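Local coordinates for arginase (RocF) (Helicobacter pylori, PDB 4G3H), which probably hydrolyses L-arginine to L-ornithine and urea with the help of a pair of manganese ions, at residues E300-D303 / L304-N307; L231-D234 / L235-D239. One frame throughout, in Å; residues are numbered along the deposited sequence.

Contact 2 ends a central strand of the eight-stranded parallel sheet of the arginase fold; contact 1 lies on a helix packed against that sheet. Contact 2 comes first along the chain: at the C-terminal end of strand 228-234, where the manganese ions sit, D234 bridges the two metals, and the turn after it supplies D236 to one of them. Contact 1 is two successive turns of helix 293-309, the last helix of the chain, about 14 Å away from centre to centre. The two meet through I301 CG2, which packs at 3.8 Å on L233 CD2. The side chain of I301 nevertheless stays about 11 Å from that of D234, and contact 1 has no direct part in the metal site.

Contact 1: E300-D303 / L304-N307; sequences EILD and LIIN
I301 and I305 meet one alpha-helical turn apart on helix 293-309, the C-terminal helix of the arginase fold, where I301 CG2 lies 4.1 Å from I305 CD1. The two isoleucines cross at a slant. With CG1 of I305 beside its own backbone N (chi1 -62°) and the chain extended beyond it, CD1 reaches back toward the preceding turn. There it also comes within 4.3 Å of L302 CD1, forming a small aliphatic cluster. I306 leans back in the same way, but over the backbone: its CG1 lies 3.1 Å from L302 O.

Beneath the side chains runs the i to i+4 ladder of the helix. I305 N bonds to I301 O and I306 N to L302 O; the second is the straighter, with an N-H...O angle of 171° and the donor almost in line with the C=O bond. E300 O and D303 O accept from L304 N and N307 N in the same way.

Further out, the apolar face is sandwiched into the fold: I305 and L302 sit on strand 274-280, I301 packs on F256 and L263 of helix 256-269, and L302 and I306 reach L24 and L28 of helix 16-30. D303 and N307 are partly exposed, and their polar ends look beyond the helix, D303 OD1 to H32 NE2 and N307 OD1 to K310 NZ. On the other branch of that amide, N307 ND2 lies 2.8 Å from D303 O at an angle too poor for a hydrogen bond, that carbonyl being taken by N307 N.

Contact 2: L231-D234 / L235-D239; sequences LSLD and LDIMD. With MN (manganese (II) ion), chain F; MN (manganese (II) ion), chain E.
D234 and D236 form the DxD pair at the C-terminal end of strand 228-234, where the parallel sheet of the arginase fold opens into its binuclear manganese site. CB of D234 lies 3.5 Å from L235 N and 3.8 Å from D236 OD1. From there the side chain runs on with CG anti to the backbone N (chi1 -177°), and its carboxylate then divides the work. OD2 bridges the metals, 2.3 Å from the manganese of chain F and 2.5 Å from that of chain E. OD1 turns to the chain that follows and accepts a nearly straight hydrogen bond from D236 N at 2.9 Å, using its anti side with the donor 34° out of the carboxylate plane. This backbone bond restrains rotation of the carboxylate while OD2 holds the ions.

D236 places its CG between its own backbone N and carbonyl carbon, which brings the carboxylate back toward that of D234, the two side chains crossing at a slant with their planes 23° apart. Its OD2 binds the chain F manganese at 2.1 Å. D234 OD1 and D236 OD1 come within 3.0 Å; the shared metal probably offsets much of their repulsion. D236 OD1 is also held by A117 N. D116 and H118 complete the protein ligands of the chain F ion, while D116 and D120 join D234 on the other.

A single 3-10 turn, 235-237, brings D236 into place, and I237 N closes it with a hydrogen bond to D234 O. On the side away from the metals, L233 and I237 cross at about a right angle and pack on L115 of neighbouring strand 110-115; between them, L233 CD1 lies 4.0 Å from I237 CG2.

Contact 1: E300-D303 / L304-N307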
loop_
_atom_site.group_PDB
_atom_site.type_symbol
_atom_site.label_atom_id
_atom_site.label_comp_id
_atom_site.label_asym_id
_atom_site.label_seq_id
_atom_site.Cartn_x
_atom_site.Cartn_y
_atom_site.Cartn_z
ATOM N N GLU A 300 10.927 13.336 0.770
ATOM C CA GLU A 300 10.587 13.966 2.043
ATOM C C GLU A 300 9.532 13.132 2.767
ATOM O O GLU A 300 9.569 13.001 3.989
ATOM C CB GLU A 300 10.086 15.392 1.815
ATOM C CG GLU A 300 11.202 16.370 1.464
ATOM C CD GLU A 300 10.691 17.754 1.106
ATOM O OE1 GLU A 300 9.840 18.290 1.848
ATOM O OE2 GLU A 300 11.153 18.310 0.088
ATOM N N ILE A 301 8.597 12.565 2.010
ATOM C CA ILE A 301 7.564 11.705 2.582
ATOM C C ILE A 301 8.291 10.530 3.245
ATOM O O ILE A 301 7.992 10.144 4.379
ATOM C CB ILE A 301 6.635 11.121 1.485
ATOM C CG1 ILE A 301 6.005 12.244 0.656
ATOM C CG2 ILE A 301 5.560 10.251 2.123
ATOM C CD1 ILE A 301 5.010 13.085 1.397
ATOM N N LEU A 302 9.252 9.971 2.520
ATOM C CA LEU A 302 10.030 8.838 3.015
ATOM C C LEU A 302 10.832 9.192 4.271
ATOM O O LEU A 302 10.831 8.421 5.232
ATOM C CB LEU A 302 10.945 8.299 1.904
ATOM C CG LEU A 302 10.464 7.125 1.019
ATOM C CD1 LEU A 302 8.959 6.881 1.159
ATOM C CD2 LEU A 302 10.836 7.404 -0.431
ATOM N N ASP A 303 11.503 10.348 4.274
ATOM C CA ASP A 303 12.262 10.773 5.456
ATOM C C ASP A 303 11.341 10.850 6.670
ATOM O O ASP A 303 11.697 10.417 7.762
ATOM C CB ASP A 303 12.889 12.159 5.267
ATOM C CG ASP A 303 13.988 12.173 4.234
ATOM O OD1 ASP A 303 14.722 11.168 4.119
ATOM O OD2 ASP A 303 14.128 13.207 3.545
ATOM N N LEU A 304 10.163 11.428 6.468
ATOM C CA LEU A 304 9.186 11.572 7.533
ATOM C C LEU A 304 8.766 10.208 8.087
ATOM O O LEU A 304 8.686 10.020 9.300
ATOM C CB LEU A 304 7.969 12.337 7.006
ATOM C CG LEU A 304 6.800 12.629 7.946
ATOM C CD1 LEU A 304 6.023 13.815 7.422
ATOM C CD2 LEU A 304 5.903 11.420 8.053
ATOM N N ILE A 305 8.494 9.261 7.199
ATOM C CA ILE A 305 8.094 7.922 7.622
ATOM C C ILE A 305 9.235 7.219 8.345
ATOM O O ILE A 305 9.052 6.644 9.423
ATOM C CB ILE A 305 7.700 7.052 6.421
ATOM C CG1 ILE A 305 6.494 7.665 5.711
ATOM C CG2 ILE A 305 7.429 5.625 6.882
ATOM C CD1 ILE A 305 6.108 6.949 4.431
ATOM N N ILE A 306 10.415 7.266 7.740
ATOM C CA ILE A 306 11.586 6.619 8.310
ATOM C C ILE A 306 11.982 7.202 9.658
ATOM O O ILE A 306 12.215 6.460 10.621
ATOM C CB ILE A 306 12.771 6.713 7.347
ATOM C CG1 ILE A 306 12.444 5.929 6.071
ATOM C CG2 ILE A 306 14.037 6.156 8.012
ATOM C CD1 ILE A 306 13.464 6.098 4.957
ATOM N N ASN A 307 12.043 8.529 9.736
ATOM C CA ASN A 307 12.424 9.186 10.975
ATOM C C ASN A 307 11.432 8.995 12.119
ATOM O O ASN A 307 11.809 9.049 13.286
ATOM C CB ASN A 307 12.688 10.672 10.723
ATOM C CG ASN A 307 13.940 10.898 9.884
ATOM O OD1 ASN A 307 14.959 10.240 10.092
ATOM N ND2 ASN A 307 13.870 11.828 8.939
#

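Contact 2: L231-D234 / L235-D239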
loop_
_atom_site.group_PDB
_atom_site.type_symbol
_atom_site.label_atom_id
_atom_site.label_comp_id
_atom_site.label_asym_id
_atom_site.label_seq_id
_atom_site.Cartn_x
_atom_site.Cartn_y
_atom_site.Cartn_z
ATOM N N LEU A 231 0.004 0.209 7.177
ATOM C CA LEU A 231 -0.288 1.461 6.475
ATOM C C LEU A 231 0.135 1.373 5.009
ATOM O O LEU A 231 1.289 1.064 4.692
ATOM C CB LEU A 231 0.409 2.662 7.133
ATOM C CG LEU A 231 -0.094 4.000 6.551
ATOM C CD1 LEU A 231 -0.079 5.080 7.619
ATOM C CD2 LEU A 231 0.746 4.412 5.338
ATOM N N SER A 232 -0.813 1.640 4.118
ATOM C CA SER A 232 -0.540 1.598 2.691
ATOM C C SER A 232 -0.798 2.976 2.096
ATOM O O SER A 232 -1.927 3.462 2.101
ATOM C CB SER A 232 -1.427 0.554 2.013
ATOM O OG SER A 232 -1.000 0.326 0.686
ATOM N N LEU A 233 0.257 3.596 1.581
ATOM C CA LEU A 233 0.159 4.931 1.007
ATOM C C LEU A 233 0.364 4.977 -0.500
ATOM O O LEU A 233 1.430 4.606 -1.006
ATOM C CB LEU A 233 1.183 5.872 1.674
ATOM C CG LEU A 233 1.499 7.190 0.930
ATOM C CD1 LEU A 233 0.234 8.028 0.788
ATOM C CD2 LEU A 233 2.572 7.973 1.663
ATOM N N ASP A 234 -0.661 5.457 -1.202
ATOM C CA ASP A 234 -0.629 5.622 -2.655
ATOM C C ASP A 234 -0.468 7.129 -2.874
ATOM O O ASP A 234 -1.323 7.912 -2.468
ATOM C CB ASP A 234 -1.947 5.147 -3.277
ATOM C CG ASP A 234 -1.946 5.237 -4.799
ATOM O OD1 ASP A 234 -1.281 6.138 -5.374
ATOM O OD2 ASP A 234 -2.629 4.405 -5.426
ATOM N N LEU A 235 0.615 7.533 -3.524
ATOM C CA LEU A 235 0.886 8.945 -3.743
ATOM C C LEU A 235 -0.195 9.724 -4.500
ATOM O O LEU A 235 -0.239 10.952 -4.429
ATOM C CB LEU A 235 2.242 9.105 -4.442
ATOM C CG LEU A 235 3.456 8.599 -3.641
ATOM C CD1 LEU A 235 4.682 8.545 -4.542
ATOM C CD2 LEU A 235 3.708 9.504 -2.434
ATOM N N ASP A 236 -1.070 9.031 -5.219
ATOM C CA ASP A 236 -2.102 9.756 -5.944
ATOM C C ASP A 236 -3.168 10.331 -5.009
ATOM O O ASP A 236 -4.169 10.885 -5.466
ATOM C CB ASP A 236 -2.749 8.883 -7.034
ATOM C CG ASP A 236 -3.496 7.685 -6.479
ATOM O OD1 ASP A 236 -3.897 7.694 -5.296
ATOM O OD2 ASP A 236 -3.701 6.730 -7.252
ATOM N N ILE A 237 -2.957 10.202 -3.698
ATOM C CA ILE A 237 -3.908 10.769 -2.754
ATOM C C ILE A 237 -3.711 12.279 -2.850
ATOM O O ILE A 237 -4.621 13.065 -2.572
ATOM C CB ILE A 237 -3.657 10.288 -1.306
ATOM C CG1 ILE A 237 -4.693 10.922 -0.368
ATOM C CG2 ILE A 237 -2.251 10.630 -0.873
ATOM C CD1 ILE A 237 -4.659 10.398 1.065
ATOM N N MET A 238 -2.511 12.684 -3.254
ATOM C CA MET A 238 -2.220 14.104 -3.423
ATOM C C MET A 238 -2.913 14.579 -4.697
ATOM O O MET A 238 -3.070 13.813 -5.647
ATOM C CB MET A 238 -0.713 14.348 -3.542
ATOM C CG MET A 238 0.049 14.223 -2.235
ATOM S SD MET A 238 1.788 14.660 -2.421
ATOM C CE MET A 238 2.434 13.107 -3.022
ATOM N N ASP A 239 -3.332 15.840 -4.712
ATOM C CA ASP A 239 -4.017 16.397 -5.870
ATOM C C ASP A 239 -3.289 16.123 -7.189
ATOM O O ASP A 239 -2.083 16.335 -7.298
ATOM C CB ASP A 239 -4.185 17.903 -5.704
ATOM C CG ASP A 239 -5.070 18.502 -6.773
ATOM O OD1 ASP A 239 -6.305 18.345 -6.670
ATOM O OD2 ASP A 239 -4.531 19.109 -7.722
HETATM MN MN MN F . -4.647 5.059 -6.391
HETATM MN MN MN E . -4.126 2.446 -5.178
#